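Local atomic coordinates of carboxylesterase (Ferroplasma acidiphilum, PDB entry 3WJ2), a protein that probably hydrolyses carboxylic esters as an alpha/beta-hydrolase-fold carboxylesterase. Residues B[48-53]-B[101-106]; B[68-73]-B[108-113]; B[191-196]-B[253-258]. All coordinates share one frame; numbering follows the deposited sequence.

Contact 1. Residues B[48-53]-B[101-106]; sequences VEIKEI and FLAKES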
loop_
_atom_site.group_PDB
_atom_site.type_symbol
_atom_site.label_atom_id
_atom_site.label_comp_id
_atom_site.label_asym_id
_atom_site.label_seq_id
_atom_site.Cartn_x
_atom_site.Cartn_y
_atom_site.Cartn_z
ATOM N N VAL B 48 -2.113 -2.810 -37.957
ATOM C CA VAL B 48 -2.889 -4.010 -38.182
ATOM C C VAL B 48 -3.952 -3.753 -39.270
ATOM O O VAL B 48 -4.494 -2.632 -39.346
ATOM C CB VAL B 48 -3.540 -4.505 -36.836
ATOM C CG1 VAL B 48 -4.682 -5.456 -37.068
ATOM C CG2 VAL B 48 -2.450 -5.115 -35.973
ATOM N N GLU B 49 -4.110 -4.744 -40.159
ATOM C CA GLU B 49 -5.078 -4.683 -41.268
ATOM C C GLU B 49 -6.472 -4.770 -40.786
ATOM O O GLU B 49 -6.845 -5.643 -39.974
ATOM C CB GLU B 49 -4.807 -5.779 -42.341
ATOM C CG GLU B 49 -3.492 -5.456 -43.036
ATOM C CD GLU B 49 -3.419 -4.014 -43.638
ATOM O OE1 GLU B 49 -4.335 -3.597 -44.424
ATOM O OE2 GLU B 49 -2.424 -3.302 -43.337
ATOM N N ILE B 50 -7.286 -3.836 -41.299
ATOM C CA ILE B 50 -8.692 -3.845 -41.016
ATOM C C ILE B 50 -9.535 -3.826 -42.304
ATOM O O ILE B 50 -9.262 -3.008 -43.174
ATOM C CB ILE B 50 -9.092 -2.561 -40.164
ATOM C CG1 ILE B 50 -8.340 -2.635 -38.815
ATOM C CG2 ILE B 50 -10.633 -2.476 -39.972
ATOM C CD1 ILE B 50 -8.800 -3.782 -37.967
ATOM N N LYS B 51 -10.563 -4.667 -42.358
ATOM C CA LYS B 51 -11.427 -4.766 -43.583
ATOM C C LYS B 51 -12.024 -3.446 -44.065
ATOM O O LYS B 51 -11.915 -3.069 -45.239
ATOM C CB LYS B 51 -12.560 -5.714 -43.342
ATOM C CG LYS B 51 -12.130 -7.157 -43.233
ATOM C CD LYS B 51 -13.345 -8.057 -43.293
ATOM C CE LYS B 51 -12.875 -9.508 -43.090
ATOM N NZ LYS B 51 -12.817 -9.834 -41.619
ATOM N N GLU B 52 -12.660 -2.708 -43.157
ATOM C CA GLU B 52 -13.234 -1.420 -43.565
ATOM C C GLU B 52 -12.880 -0.278 -42.639
ATOM O O GLU B 52 -13.034 -0.418 -41.402
ATOM C CB GLU B 52 -14.748 -1.514 -43.839
ATOM C CG GLU B 52 -15.768 -1.850 -42.797
ATOM C CD GLU B 52 -17.182 -1.196 -43.073
ATOM O OE1 GLU B 52 -18.003 -1.036 -42.109
ATOM O OE2 GLU B 52 -17.467 -0.843 -44.253
ATOM N N ILE B 53 -12.412 0.796 -43.243
ATOM C CA ILE B 53 -12.130 2.029 -42.486
ATOM C C ILE B 53 -12.803 3.191 -43.215
ATOM O O ILE B 53 -12.652 3.358 -44.447
ATOM C CB ILE B 53 -10.657 2.287 -42.301
ATOM C CG1 ILE B 53 -9.961 1.064 -41.617
ATOM C CG2 ILE B 53 -10.344 3.641 -41.445
ATOM C CD1 ILE B 53 -8.561 1.318 -41.135
ATOM N N PHE B 101 -6.092 -1.930 -33.645
ATOM C CA PHE B 101 -5.960 -3.066 -32.783
ATOM C C PHE B 101 -7.191 -3.331 -31.946
ATOM O O PHE B 101 -7.618 -4.458 -31.840
ATOM C CB PHE B 101 -4.714 -2.826 -31.899
ATOM C CG PHE B 101 -4.392 -4.000 -30.980
ATOM C CD1 PHE B 101 -3.856 -5.187 -31.523
ATOM C CD2 PHE B 101 -4.619 -3.949 -29.614
ATOM C CE1 PHE B 101 -3.508 -6.249 -30.720
ATOM C CE2 PHE B 101 -4.309 -5.053 -28.802
ATOM C CZ PHE B 101 -3.740 -6.198 -29.364
ATOM N N LEU B 102 -7.789 -2.271 -31.390
ATOM C CA LEU B 102 -9.060 -2.537 -30.741
ATOM C C LEU B 102 -10.108 -3.085 -31.641
ATOM O O LEU B 102 -10.890 -3.879 -31.196
ATOM C CB LEU B 102 -9.632 -1.240 -30.163
ATOM C CG LEU B 102 -8.838 -0.570 -29.052
ATOM C CD1 LEU B 102 -9.623 0.768 -28.572
ATOM C CD2 LEU B 102 -8.626 -1.458 -27.850
ATOM N N ALA B 103 -10.225 -2.589 -32.879
ATOM C CA ALA B 103 -11.177 -3.161 -33.785
ATOM C C ALA B 103 -10.934 -4.638 -34.135
ATOM O O ALA B 103 -11.873 -5.400 -34.129
ATOM C CB ALA B 103 -11.205 -2.266 -35.053
ATOM N N LYS B 104 -9.650 -4.965 -34.322
ATOM C CA LYS B 104 -9.288 -6.331 -34.705
ATOM C C LYS B 104 -9.611 -7.288 -33.530
ATOM O O LYS B 104 -10.256 -8.328 -33.692
ATOM C CB LYS B 104 -7.862 -6.397 -35.122
ATOM C CG LYS B 104 -7.454 -7.814 -35.618
ATOM C CD LYS B 104 -6.763 -7.826 -37.049
ATOM C CE LYS B 104 -7.632 -8.376 -38.213
ATOM N NZ LYS B 104 -7.033 -8.118 -39.552
ATOM N N GLU B 105 -9.248 -6.868 -32.307
ATOM C CA GLU B 105 -9.451 -7.748 -31.177
ATOM C C GLU B 105 -10.885 -7.849 -30.622
ATOM O O GLU B 105 -11.297 -8.883 -30.080
ATOM C CB GLU B 105 -8.509 -7.303 -30.042
ATOM C CG GLU B 105 -7.009 -7.421 -30.403
ATOM C CD GLU B 105 -6.565 -8.851 -30.678
ATOM O OE1 GLU B 105 -7.215 -9.798 -30.195
ATOM O OE2 GLU B 105 -5.625 -9.020 -31.527
ATOM N N SER B 106 -11.695 -6.759 -30.750
ATOM C CA SER B 106 -13.030 -6.777 -30.281
ATOM C C SER B 106 -14.019 -7.334 -31.296
ATOM O O SER B 106 -15.032 -7.818 -30.914
ATOM C CB SER B 106 -13.544 -5.354 -29.876
ATOM O OG SER B 106 -13.560 -4.483 -31.038
#
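The flat carbonyl group of Glu49 receives Lys104 NZ, which lies 29° out of the carbonyl plane. The C=O...donor angle is 145°. The hydrogen bond is modelled at 2.5 Å between Lys104 NZ and Glu49 O, so its exact length is doubtful. On the helix itself, one face of the Phe101 ring takes Glu105 CG, 3.6 Å above its plane and toward the rim; the ring also stacks with Phe287. The lysine starts with CG anti to the backbone N (chi1 -177°). Its chain then bends at chi2 and chi3, and the ammonium group ends at the loop. Ile50 runs antiparallel to the lysine stem, with Ile50 CD1 4.0 Å from Lys104 CB. The same methyl carbon, Ile50 CD1, meets Ala103 CB at 4.1 Å. Val48 lies beside the same stem, and its carbonyl is bonded by Arg100. The contact is a surface one that fastens the loop leading into strand 52-60 onto helix 96-106. Ala103 also packs on Tyr70 of strand 63-71 and on Ile110 of strand 109-113. Phe101 and Leu102 turn to helix 291-303.

Contact 2. Residues B[68-73]-B[108-113]; sequences RMYDDN and VKIISI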
loop_
_atom_site.group_PDB
_atom_site.type_symbol
_atom_site.label_atom_id
_atom_site.label_comp_id
_atom_site.label_asym_id
_atom_site.label_seq_id
_atom_site.Cartn_x
_atom_site.Cartn_y
_atom_site.Cartn_z
ATOM N N ARG B 68 -13.276 8.590 -37.147
ATOM C CA ARG B 68 -12.882 7.470 -38.020
ATOM C C ARG B 68 -13.484 6.201 -37.502
ATOM O O ARG B 68 -13.245 5.827 -36.316
ATOM C CB ARG B 68 -11.364 7.390 -38.173
ATOM C CG ARG B 68 -10.907 6.234 -39.023
ATOM C CD ARG B 68 -9.445 6.305 -39.340
ATOM N NE ARG B 68 -9.116 7.482 -40.195
ATOM C CZ ARG B 68 -7.912 8.044 -40.377
ATOM N NH1 ARG B 68 -6.780 7.596 -39.755
ATOM N NH2 ARG B 68 -7.833 9.123 -41.188
ATOM N N MET B 69 -14.165 5.453 -38.376
ATOM C CA MET B 69 -14.798 4.213 -38.050
ATOM C C MET B 69 -13.970 3.017 -38.565
ATOM O O MET B 69 -13.453 3.046 -39.698
ATOM C CB MET B 69 -16.169 4.169 -38.712
ATOM C CG MET B 69 -16.992 3.043 -38.344
ATOM S SD MET B 69 -16.612 1.430 -39.020
ATOM C CE MET B 69 -16.537 1.521 -40.875
ATOM N N TYR B 70 -13.654 2.089 -37.669
ATOM C CA TYR B 70 -12.824 0.890 -37.985
ATOM C C TYR B 70 -13.700 -0.289 -37.790
ATOM O O TYR B 70 -14.345 -0.434 -36.695
ATOM C CB TYR B 70 -11.665 0.755 -36.991
ATOM C CG TYR B 70 -10.750 1.929 -36.924
ATOM C CD1 TYR B 70 -9.565 1.969 -37.674
ATOM C CD2 TYR B 70 -11.055 3.076 -36.101
ATOM C CE1 TYR B 70 -8.722 3.028 -37.573
ATOM C CE2 TYR B 70 -10.255 4.124 -36.018
ATOM C CZ TYR B 70 -9.030 4.142 -36.741
ATOM O OH TYR B 70 -8.155 5.185 -36.634
ATOM N N ASP B 71 -13.784 -1.218 -38.765
ATOM C CA ASP B 71 -14.715 -2.313 -38.587
ATOM C C ASP B 71 -14.100 -3.502 -39.318
ATOM O O ASP B 71 -13.923 -3.432 -40.550
ATOM C CB ASP B 71 -16.054 -1.969 -39.254
ATOM C CG ASP B 71 -17.108 -3.031 -39.079
ATOM O OD1 ASP B 71 -16.877 -4.022 -38.344
ATOM O OD2 ASP B 71 -18.215 -2.839 -39.694
ATOM N N ASP B 72 -13.643 -4.476 -38.549
ATOM C CA ASP B 72 -13.020 -5.665 -39.176
ATOM C C ASP B 72 -13.990 -6.803 -39.362
ATOM O O ASP B 72 -13.562 -7.946 -39.640
ATOM C CB ASP B 72 -11.895 -6.154 -38.258
ATOM C CG ASP B 72 -10.794 -6.955 -39.014
ATOM O OD1 ASP B 72 -10.441 -6.624 -40.155
ATOM O OD2 ASP B 72 -10.258 -7.918 -38.395
ATOM N N ASN B 73 -15.265 -6.616 -39.101
ATOM C CA ASN B 73 -16.153 -7.781 -38.873
ATOM C C ASN B 73 -17.610 -7.527 -39.296
ATOM O O ASN B 73 -18.512 -8.183 -38.795
ATOM C CB ASN B 73 -16.011 -8.174 -37.358
ATOM C CG ASN B 73 -16.574 -9.543 -37.007
ATOM O OD1 ASN B 73 -16.710 -10.450 -37.878
ATOM N ND2 ASN B 73 -16.913 -9.722 -35.700
ATOM N N VAL B 108 -15.869 -5.463 -33.084
ATOM C CA VAL B 108 -17.020 -4.522 -33.163
ATOM C C VAL B 108 -16.574 -3.271 -33.861
ATOM O O VAL B 108 -15.354 -3.072 -34.076
ATOM C CB VAL B 108 -17.719 -4.215 -31.815
ATOM C CG1 VAL B 108 -18.131 -5.519 -31.037
ATOM C CG2 VAL B 108 -16.854 -3.302 -30.929
ATOM N N LYS B 109 -17.511 -2.378 -34.268
ATOM C CA LYS B 109 -17.118 -1.095 -34.865
ATOM C C LYS B 109 -16.453 -0.244 -33.749
ATOM O O LYS B 109 -17.025 -0.123 -32.624
ATOM C CB LYS B 109 -18.330 -0.299 -35.382
ATOM C CG LYS B 109 -18.894 -0.924 -36.729
ATOM C CD LYS B 109 -20.107 -0.128 -37.071
ATOM C CE LYS B 109 -20.633 -0.285 -38.605
ATOM N NZ LYS B 109 -20.637 -1.686 -39.079
ATOM N N ILE B 110 -15.352 0.337 -34.075
ATOM C CA ILE B 110 -14.744 1.340 -33.173
ATOM C C ILE B 110 -14.814 2.699 -33.930
ATOM O O ILE B 110 -14.276 2.844 -35.079
ATOM C CB ILE B 110 -13.209 0.973 -32.903
ATOM C CG1 ILE B 110 -13.074 -0.419 -32.262
ATOM C CG2 ILE B 110 -12.481 2.055 -31.999
ATOM C CD1 ILE B 110 -13.812 -0.618 -30.894
ATOM N N ILE B 111 -15.346 3.725 -33.267
ATOM C CA ILE B 111 -15.468 5.032 -33.909
ATOM C C ILE B 111 -14.643 5.985 -33.076
ATOM O O ILE B 111 -15.051 6.409 -31.977
ATOM C CB ILE B 111 -16.953 5.518 -34.029
ATOM C CG1 ILE B 111 -17.750 4.425 -34.811
ATOM C CG2 ILE B 111 -16.997 6.931 -34.730
ATOM C CD1 ILE B 111 -19.297 4.748 -34.887
ATOM N N SER B 112 -13.503 6.391 -33.609
ATOM C CA SER B 112 -12.579 7.251 -32.875
ATOM C C SER B 112 -12.933 8.691 -33.154
ATOM O O SER B 112 -12.977 9.164 -34.325
ATOM C CB SER B 112 -11.152 6.869 -33.313
ATOM O OG SER B 112 -10.230 7.799 -32.728
ATOM N N ILE B 113 -13.280 9.436 -32.091
ATOM C CA ILE B 113 -13.795 10.804 -32.257
ATOM C C ILE B 113 -12.825 11.871 -31.833
ATOM O O ILE B 113 -12.192 11.799 -30.759
ATOM C CB ILE B 113 -15.114 10.967 -31.456
ATOM C CG1 ILE B 113 -16.177 10.037 -32.056
ATOM C CG2 ILE B 113 -15.625 12.409 -31.476
ATOM C CD1 ILE B 113 -17.247 9.662 -31.034
HETATM O O HOH W 1 -7.825 6.902 -34.248
HETATM O O HOH W 2 -14.128 -4.729 -35.720
#
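Lys109 NZ is gripped by two acceptors, Asp71 OD2 across the contact and the carbonyl oxygen of Ala75. The salt bridge measures 2.8 Å from Lys109 NZ to Asp71 OD2, and the ammonium nitrogen comes from above the carboxylate plane. It closes one end of an antiparallel pair, strands 63-71 and 109-113 of the alpha/beta-hydrolase sheet. Asp71 OD1 accepts from Asn73 N, an Asx turn that ends the strand, and also from Ala75 N. Four backbone hydrogen bonds zip the strands: Arg68 trades two with Ser112, and Tyr70 trades two with Ile110. Met69 and Ile111 form the non-hydrogen-bonded pair between them. On that face Met69 CG packs on Ile111 CG1 at 3.9 Å, and Met69 SD lies 4.0 Å from Lys109 CG. The other face carries Arg68, Tyr70, Ile110 and Ser112, and helix 96-106 packs on it. Arg68 forms salt bridges with Glu93, Asp55 and Asp96, and the Tyr70 hydroxyl also bonds Asp96. Tyr70 has CG anti to its carbonyl carbon (chi1 -58°), and the ring edge is turned to Ile110 O and to Ser112 CB. A water donates to Tyr70 OH and to Ser112 OG, each at 3.0 Å.

Contact 3. Residues B[191-196]-B[253-258]; sequences NFSRSF and LRDPEE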
loop_
_atom_site.group_PDB
_atom_site.type_symbol
_atom_site.label_atom_id
_atom_site.label_comp_id
_atom_site.label_asym_id
_atom_site.label_seq_id
_atom_site.Cartn_x
_atom_site.Cartn_y
_atom_site.Cartn_z
ATOM N N ASN B 191 -3.675 16.052 -6.081
ATOM C CA ASN B 191 -2.226 16.260 -5.948
ATOM C C ASN B 191 -1.732 15.746 -4.589
ATOM O O ASN B 191 -0.738 16.232 -3.994
ATOM C CB ASN B 191 -1.796 17.726 -6.163
ATOM C CG ASN B 191 -2.292 18.636 -5.064
ATOM O OD1 ASN B 191 -3.288 18.332 -4.400
ATOM N ND2 ASN B 191 -1.653 19.783 -4.899
ATOM N N PHE B 192 -2.394 14.719 -4.118
ATOM C CA PHE B 192 -2.062 14.317 -2.727
ATOM C C PHE B 192 -2.271 12.852 -2.428
ATOM O O PHE B 192 -1.952 12.483 -1.253
ATOM C CB PHE B 192 -2.905 15.193 -1.701
ATOM C CG PHE B 192 -4.344 15.122 -1.930
ATOM C CD1 PHE B 192 -5.114 13.991 -1.564
ATOM C CD2 PHE B 192 -4.952 16.182 -2.670
ATOM C CE1 PHE B 192 -6.489 13.923 -1.855
ATOM C CE2 PHE B 192 -6.263 16.120 -3.025
ATOM C CZ PHE B 192 -7.071 15.038 -2.575
ATOM N N SER B 193 -2.967 12.015 -3.259
ATOM C CA SER B 193 -3.118 10.576 -2.948
ATOM C C SER B 193 -1.729 9.881 -2.960
ATOM O O SER B 193 -0.737 10.435 -3.356
ATOM C CB SER B 193 -4.034 9.858 -3.946
ATOM O OG SER B 193 -3.330 9.833 -5.233
ATOM N N ARG B 194 -1.678 8.704 -2.379
ATOM C CA ARG B 194 -0.397 8.025 -2.284
ATOM C C ARG B 194 0.105 7.600 -3.669
ATOM O O ARG B 194 1.268 7.798 -3.944
ATOM C CB ARG B 194 -0.516 6.837 -1.354
ATOM C CG ARG B 194 0.922 6.124 -1.175
ATOM C CD ARG B 194 0.878 4.878 -0.206
ATOM N NE ARG B 194 2.292 4.364 -0.120
ATOM C CZ ARG B 194 3.258 4.872 0.657
ATOM N NH1 ARG B 194 3.004 5.909 1.470
ATOM N NH2 ARG B 194 4.530 4.393 0.602
ATOM N N SER B 195 -0.818 7.151 -4.556
ATOM C CA SER B 195 -0.227 6.810 -5.881
ATOM C C SER B 195 0.285 8.090 -6.521
ATOM O O SER B 195 1.283 8.095 -7.276
ATOM C CB SER B 195 -1.274 6.145 -6.811
ATOM O OG SER B 195 -2.440 7.002 -7.021
ATOM N N PHE B 196 -0.444 9.222 -6.339
ATOM C CA PHE B 196 0.051 10.469 -6.941
ATOM C C PHE B 196 1.463 10.879 -6.504
ATOM O O PHE B 196 2.325 11.145 -7.351
ATOM C CB PHE B 196 -0.916 11.657 -6.664
ATOM C CG PHE B 196 -0.333 12.963 -7.109
ATOM C CD1 PHE B 196 -0.622 13.427 -8.413
ATOM C CD2 PHE B 196 0.484 13.743 -6.265
ATOM C CE1 PHE B 196 -0.036 14.697 -8.866
ATOM C CE2 PHE B 196 1.047 14.948 -6.716
ATOM C CZ PHE B 196 0.761 15.396 -8.013
ATOM N N LEU B 253 -2.302 8.380 -11.362
ATOM C CA LEU B 253 -3.757 8.427 -11.447
ATOM C C LEU B 253 -4.478 7.211 -10.874
ATOM O O LEU B 253 -5.695 7.133 -10.890
ATOM C CB LEU B 253 -4.197 8.514 -12.941
ATOM C CG LEU B 253 -3.735 9.796 -13.544
ATOM C CD1 LEU B 253 -4.473 9.988 -14.950
ATOM C CD2 LEU B 253 -3.803 11.035 -12.747
ATOM N N ARG B 254 -3.751 6.170 -10.417
ATOM C CA ARG B 254 -4.309 4.888 -10.086
ATOM C C ARG B 254 -5.300 4.938 -8.897
ATOM O O ARG B 254 -6.360 4.330 -8.966
ATOM C CB ARG B 254 -3.135 3.948 -9.702
ATOM C CG ARG B 254 -3.549 2.520 -9.257
ATOM C CD ARG B 254 -2.349 1.827 -8.568
ATOM N NE ARG B 254 -2.277 2.366 -7.220
ATOM C CZ ARG B 254 -1.272 2.026 -6.395
ATOM N NH1 ARG B 254 -0.205 1.351 -6.850
ATOM N NH2 ARG B 254 -1.274 2.498 -5.150
ATOM N N ASP B 255 -4.882 5.542 -7.791
ATOM C CA ASP B 255 -5.771 5.360 -6.571
ATOM C C ASP B 255 -7.224 5.922 -6.771
ATOM O O ASP B 255 -8.192 5.200 -6.471
ATOM C CB ASP B 255 -5.155 5.940 -5.318
ATOM C CG ASP B 255 -3.963 5.052 -4.767
ATOM O OD1 ASP B 255 -3.806 3.909 -5.206
ATOM O OD2 ASP B 255 -3.247 5.562 -3.885
ATOM N N PRO B 256 -7.365 7.138 -7.345
ATOM C CA PRO B 256 -8.756 7.574 -7.593
ATOM C C PRO B 256 -9.550 6.659 -8.521
ATOM O O PRO B 256 -10.780 6.517 -8.366
ATOM C CB PRO B 256 -8.580 9.012 -8.192
ATOM C CG PRO B 256 -7.196 9.496 -7.661
ATOM C CD PRO B 256 -6.388 8.171 -7.739
ATOM N N GLU B 257 -8.865 6.011 -9.489
ATOM C CA GLU B 257 -9.591 5.101 -10.334
ATOM C C GLU B 257 -10.123 3.905 -9.629
ATOM O O GLU B 257 -11.143 3.340 -9.968
ATOM C CB GLU B 257 -8.625 4.636 -11.508
ATOM C CG GLU B 257 -8.232 5.825 -12.405
ATOM C CD GLU B 257 -6.992 5.504 -13.218
ATOM O OE1 GLU B 257 -6.461 4.401 -13.006
ATOM O OE2 GLU B 257 -6.571 6.430 -14.015
ATOM N N GLU B 258 -9.311 3.367 -8.693
ATOM C CA GLU B 258 -9.663 2.140 -7.978
ATOM C C GLU B 258 -10.786 2.546 -7.000
ATOM O O GLU B 258 -11.750 1.747 -6.888
ATOM C CB GLU B 258 -8.435 1.576 -7.252
ATOM C CG GLU B 258 -7.409 1.125 -8.386
ATOM C CD GLU B 258 -6.275 0.280 -7.869
ATOM O OE1 GLU B 258 -6.053 0.131 -6.596
ATOM O OE2 GLU B 258 -5.528 -0.242 -8.717
HETATM O O HOH W 3 -4.043 7.103 -1.761
#
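This is a buried polar contact between the starts of two helices, 194-198 and 254-266, at a subunit interface. Ser195 and Asp255 carry it with a reciprocal pair of hydrogen bonds. Asp255 N donates to Ser195 OG at 2.9 Å, with an N-H...acceptor angle of 159°. Ser195 N returns a bond of 3.0 Å to Asp255 OD2, bent to 140° and arriving from above the carboxylate plane. Ser195 OG lies between its own backbone N and carbonyl carbon (chi1 58°). From there it also bonds Pro252 O, which precedes the second helix. A water accepts from Arg194 N and donates to Asp255 OD2 at 2.7 Å.

The other carboxylate oxygen, Asp255 OD1, is held by Arg254. Side-on, Arg254 NE and NH2 both reach Asp255 OD1, at 3.0 Å and 2.9 Å, in the guanidinium plane. Ser195 CB lies over one face of this guanidinium, 3.9 Å from Arg254 NE, while Arg254 NH1 donates to Glu249 O. Ser193 caps the first helix: Phe196 N donates to Ser193 OG, which also bonds Asp190. An alanine in place of Asp255 would probably leave Ser195 N and the water without their acceptor and Arg254 without its adjacent counter-charge.

Around the pair, Phe192 meets Phe192 of the second subunit, Arg194 forms a salt bridge with Glu249 of the third subunit, and Leu253 packs on His281 and lies near the probable nucleophile elbow around Ser156. The chemistry implies a buried aspartate with both oxygens bonded: OD1 by an arginine, OD2 by a backbone N-H and a water. Such surroundings are likely to favour the ionised form of Asp255.

Overall arrangement
Contacts 1 and 2 adjoin, with centres 7 Å apart, and share one edge of the sheet. Contact 1 is at the surface and contact 2 is buried. They join where Lys51 bonds Asp72 O and the backbones of Glu52 and Asp71 pair. Helix 96-106 holds the loop of contact 1 and packs on the strands of contact 2. Contact 3 is buried, but lies across the chain's centre, about 32 Å from contact 2 between centres. It joins helix starts beside other subunits. Chemistry follows place: a lysine reaching a loop carbonyl in contact 1, a strand ladder with one apolar face, one mixed face and an end salt bridge in contact 2, and a serine-aspartate exchange in contact 3.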